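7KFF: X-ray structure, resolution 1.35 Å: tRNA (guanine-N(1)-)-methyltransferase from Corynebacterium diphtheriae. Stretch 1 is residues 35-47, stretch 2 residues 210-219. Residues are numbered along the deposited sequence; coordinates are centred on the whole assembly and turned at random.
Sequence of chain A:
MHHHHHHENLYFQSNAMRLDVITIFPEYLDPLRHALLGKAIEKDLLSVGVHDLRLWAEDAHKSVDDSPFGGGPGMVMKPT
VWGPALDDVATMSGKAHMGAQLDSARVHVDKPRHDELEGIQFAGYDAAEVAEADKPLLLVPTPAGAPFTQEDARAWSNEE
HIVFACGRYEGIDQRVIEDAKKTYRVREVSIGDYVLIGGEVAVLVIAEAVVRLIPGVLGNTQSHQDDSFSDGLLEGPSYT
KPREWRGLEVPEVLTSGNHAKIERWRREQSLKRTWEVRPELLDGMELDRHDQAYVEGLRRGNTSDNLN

Stretch 1 35-47: ALLGKAIEKDLLS
Stretch 2 (210-219) VVRLIPGVLG

Helical angles near -65/-38 run through Leu36–Ile41, and psi relaxes to -10° at Glu42; in the turn that follows, Lys43 N and Leu45 N both bond to Ala40 O (3.1 and 3.0 Å). Asp44 takes left-handed angles (59/30), and Leu46 and Ser47 are extended. Against it lies a second stretch, helical at Val210 and Val211 and continuing into a type I turn, Val211–Ile214, and a type II turn, Ile214–Val217. Ala40 CA lies 5.5 Å from Val217 CA, Leu37 CA 7.2 Å from Val211 CA.

The close approach occurs at a methyl: Ala40 CB rests 3.9 Å from Val217 CG2. Val217 (chi1 t) presents both methyls, CG1 to Leu36 CD2 (3.7 Å) and CG2 to Leu45 CD1 (3.7 Å). Leu218 CA-to-CB points away, yet m, t brings its CD2 3.7 Å from Leu36 CD2 (Leu36 t, p). Leu37 starts sideways, but m, p carries its end nearer: Val211 (t) packs between Leu37 and Leu46 (t, p), with Val211 CG1 4.0 Å from Leu37 CG and Val211 CG2 4.0 Å from Leu46 CD1.

Leu45 (m, t) lays CD1 3.6 Å from Pro215 O; a CB on Gly216 would come 3.0 Å from that methyl, and its backbone angles (102/-16) themselves call for glycine. Lys43, m then all t, extends NZ to donate to Gly216 O (2.9 Å). One water accepts from Lys43 NZ (3.1 Å) and donates to Leu36 O (3.0 Å) and Val217 O (2.8 Å), so it bridges Lys43 NZ and Val217 O and gives Leu36 O, already bonded to Ala40 N, a second donor.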

# COMPACT_ATOMS: atom_id res chain seq x y z
N ALA A 35 17.77 1.25 -0.29
CA ALA A 35 17.45 2.37 0.60
C ALA A 35 17.56 1.92 2.06
O ALA A 35 18.54 1.24 2.42
CB ALA A 35 16.11 2.99 0.19
N LEU A 36 16.59 2.26 2.92
CA LEU A 36 16.78 2.12 4.36
C LEU A 36 16.81 0.66 4.80
O LEU A 36 17.55 0.31 5.72
CB LEU A 36 15.70 2.90 5.09
CG LEU A 36 15.96 3.20 6.55
CD1 LEU A 36 17.20 4.13 6.63
CD2 LEU A 36 14.76 3.82 7.22
N LEU A 37 16.01 -0.21 4.17
CA LEU A 37 16.06 -1.62 4.55
C LEU A 37 17.41 -2.24 4.19
O LEU A 37 17.92 -3.07 4.94
CB LEU A 37 14.90 -2.41 3.96
CG LEU A 37 13.64 -2.45 4.85
CD1 LEU A 37 13.06 -1.10 5.09
CD2 LEU A 37 12.61 -3.39 4.24
N GLY A 38 18.01 -1.82 3.08
CA GLY A 38 19.36 -2.27 2.78
C GLY A 38 20.35 -1.85 3.86
O GLY A 38 21.22 -2.63 4.27
N LYS A 39 20.18 -0.63 4.38
CA LYS A 39 21.02 -0.15 5.48
C LYS A 39 20.78 -0.97 6.73
O LYS A 39 21.71 -1.28 7.48
CB LYS A 39 20.70 1.31 5.79
CG LYS A 39 21.38 2.39 4.99
CD LYS A 39 21.66 1.99 3.58
CE LYS A 39 23.08 1.47 3.46
NZ LYS A 39 23.25 0.48 2.35
N ALA A 40 19.52 -1.34 6.97
CA ALA A 40 19.19 -2.16 8.14
C ALA A 40 19.90 -3.51 8.07
O ALA A 40 20.38 -4.00 9.10
CB ALA A 40 17.68 -2.36 8.22
N ILE A 41 19.94 -4.12 6.89
CA ILE A 41 20.70 -5.35 6.72
C ILE A 41 22.16 -5.14 7.09
O ILE A 41 22.76 -5.96 7.80
CB ILE A 41 20.54 -5.88 5.28
CG1 ILE A 41 19.10 -6.29 5.02
CG2 ILE A 41 21.49 -7.03 5.02
CD1 ILE A 41 18.81 -6.59 3.57
N GLU A 42 22.75 -4.03 6.65
CA GLU A 42 24.16 -3.76 6.95
C GLU A 42 24.41 -3.39 8.40
O GLU A 42 25.58 -3.35 8.81
CB GLU A 42 24.69 -2.71 5.96
CG GLU A 42 24.62 -3.27 4.53
CD GLU A 42 25.30 -2.46 3.45
OE1 GLU A 42 25.81 -1.35 3.71
OE2 GLU A 42 25.31 -2.97 2.31
N LYS A 43 23.37 -3.17 9.20
CA LYS A 43 23.47 -2.98 10.64
C LYS A 43 23.14 -4.26 11.40
O LYS A 43 23.06 -4.24 12.63
CB LYS A 43 22.55 -1.86 11.11
CG LYS A 43 22.92 -0.48 10.57
CD LYS A 43 21.88 0.58 10.97
CE LYS A 43 22.10 1.89 10.21
NZ LYS A 43 20.84 2.68 10.09
N ASP A 44 22.96 -5.39 10.70
CA ASP A 44 22.55 -6.65 11.31
C ASP A 44 21.21 -6.54 12.04
O ASP A 44 20.96 -7.26 13.01
CB ASP A 44 23.62 -7.21 12.26
CG ASP A 44 24.66 -8.06 11.56
OD1 ASP A 44 24.38 -8.65 10.48
OD2 ASP A 44 25.77 -8.16 12.11
N LEU A 45 20.33 -5.66 11.59
CA LEU A 45 19.00 -5.50 12.17
C LEU A 45 17.93 -6.24 11.38
O LEU A 45 16.81 -6.40 11.87
CB LEU A 45 18.64 -4.01 12.24
CG LEU A 45 19.57 -3.15 13.12
CD1 LEU A 45 19.23 -1.68 12.96
CD2 LEU A 45 19.44 -3.59 14.56
N LEU A 46 18.28 -6.71 10.18
CA LEU A 46 17.32 -7.33 9.29
C LEU A 46 18.03 -8.42 8.51
O LEU A 46 19.18 -8.24 8.11
CB LEU A 46 16.75 -6.28 8.33
CG LEU A 46 15.69 -6.75 7.34
CD1 LEU A 46 14.43 -7.20 8.05
CD2 LEU A 46 15.37 -5.66 6.33
N SER A 47 17.32 -9.53 8.28
CA SER A 47 17.79 -10.63 7.45
C SER A 47 16.64 -10.96 6.51
O SER A 47 15.49 -11.07 6.96
CB SER A 47 18.12 -11.82 8.33
OG SER A 47 18.58 -12.92 7.58
N VAL A 210 6.97 -1.80 9.15
CA VAL A 210 7.43 -2.56 10.30
C VAL A 210 8.90 -2.29 10.60
O VAL A 210 9.27 -2.02 11.74
CB VAL A 210 7.18 -4.06 10.05
CG1 VAL A 210 7.83 -4.93 11.12
CG2 VAL A 210 5.67 -4.32 9.99
N VAL A 211 9.76 -2.41 9.58
CA VAL A 211 11.20 -2.34 9.85
C VAL A 211 11.61 -0.95 10.31
O VAL A 211 12.55 -0.82 11.10
CB VAL A 211 11.99 -2.83 8.61
CG1 VAL A 211 13.48 -2.58 8.80
CG2 VAL A 211 11.70 -4.32 8.35
N ARG A 212 10.92 0.09 9.86
CA ARG A 212 11.29 1.43 10.31
C ARG A 212 11.06 1.63 11.81
O ARG A 212 11.56 2.61 12.37
CB ARG A 212 10.58 2.52 9.53
CG ARG A 212 9.11 2.62 9.80
CD ARG A 212 8.44 3.71 8.96
NE ARG A 212 8.72 5.09 9.37
CZ ARG A 212 8.10 5.73 10.36
NH1 ARG A 212 7.20 5.14 11.10
NH2 ARG A 212 8.41 6.99 10.60
N LEU A 213 10.33 0.74 12.46
CA LEU A 213 10.10 0.80 13.90
C LEU A 213 11.13 0.00 14.70
O LEU A 213 11.06 -0.01 15.94
CB LEU A 213 8.69 0.32 14.23
CG LEU A 213 7.59 1.12 13.55
CD1 LEU A 213 6.24 0.52 13.86
CD2 LEU A 213 7.63 2.61 13.93
N ILE A 214 12.08 -0.64 14.04
CA ILE A 214 13.17 -1.32 14.74
C ILE A 214 14.21 -0.28 15.14
O ILE A 214 14.70 0.45 14.27
CB ILE A 214 13.80 -2.40 13.85
CG1 ILE A 214 12.75 -3.46 13.49
CG2 ILE A 214 15.02 -3.02 14.53
CD1 ILE A 214 13.26 -4.54 12.59
N PRO A 215 14.59 -0.21 16.41
CA PRO A 215 15.59 0.79 16.81
C PRO A 215 16.88 0.64 16.02
O PRO A 215 17.40 -0.47 15.85
CB PRO A 215 15.79 0.53 18.31
CG PRO A 215 15.12 -0.75 18.62
CD PRO A 215 14.10 -1.01 17.55
N GLY A 216 17.40 1.77 15.53
CA GLY A 216 18.59 1.81 14.73
C GLY A 216 18.37 1.96 13.24
O GLY A 216 19.32 2.29 12.51
N VAL A 217 17.15 1.70 12.76
CA VAL A 217 16.91 1.69 11.31
C VAL A 217 16.76 3.09 10.75
O VAL A 217 17.39 3.45 9.75
CB VAL A 217 15.69 0.80 10.99
CG1 VAL A 217 15.30 0.96 9.53
CG2 VAL A 217 16.02 -0.66 11.32
N LEU A 218 15.93 3.93 11.38
CA LEU A 218 15.73 5.29 10.89
C LEU A 218 16.96 6.16 11.11
O LEU A 218 17.19 7.11 10.35
CB LEU A 218 14.51 5.93 11.53
CG LEU A 218 13.18 5.49 10.92
CD1 LEU A 218 12.01 5.86 11.83
CD2 LEU A 218 12.98 6.10 9.53
N GLY A 219 17.75 5.88 12.14
CA GLY A 219 18.94 6.65 12.41
C GLY A 219 18.66 7.92 13.19
O GLY A 219 17.53 8.38 13.32
O HOH W 1 18.75 1.50 8.19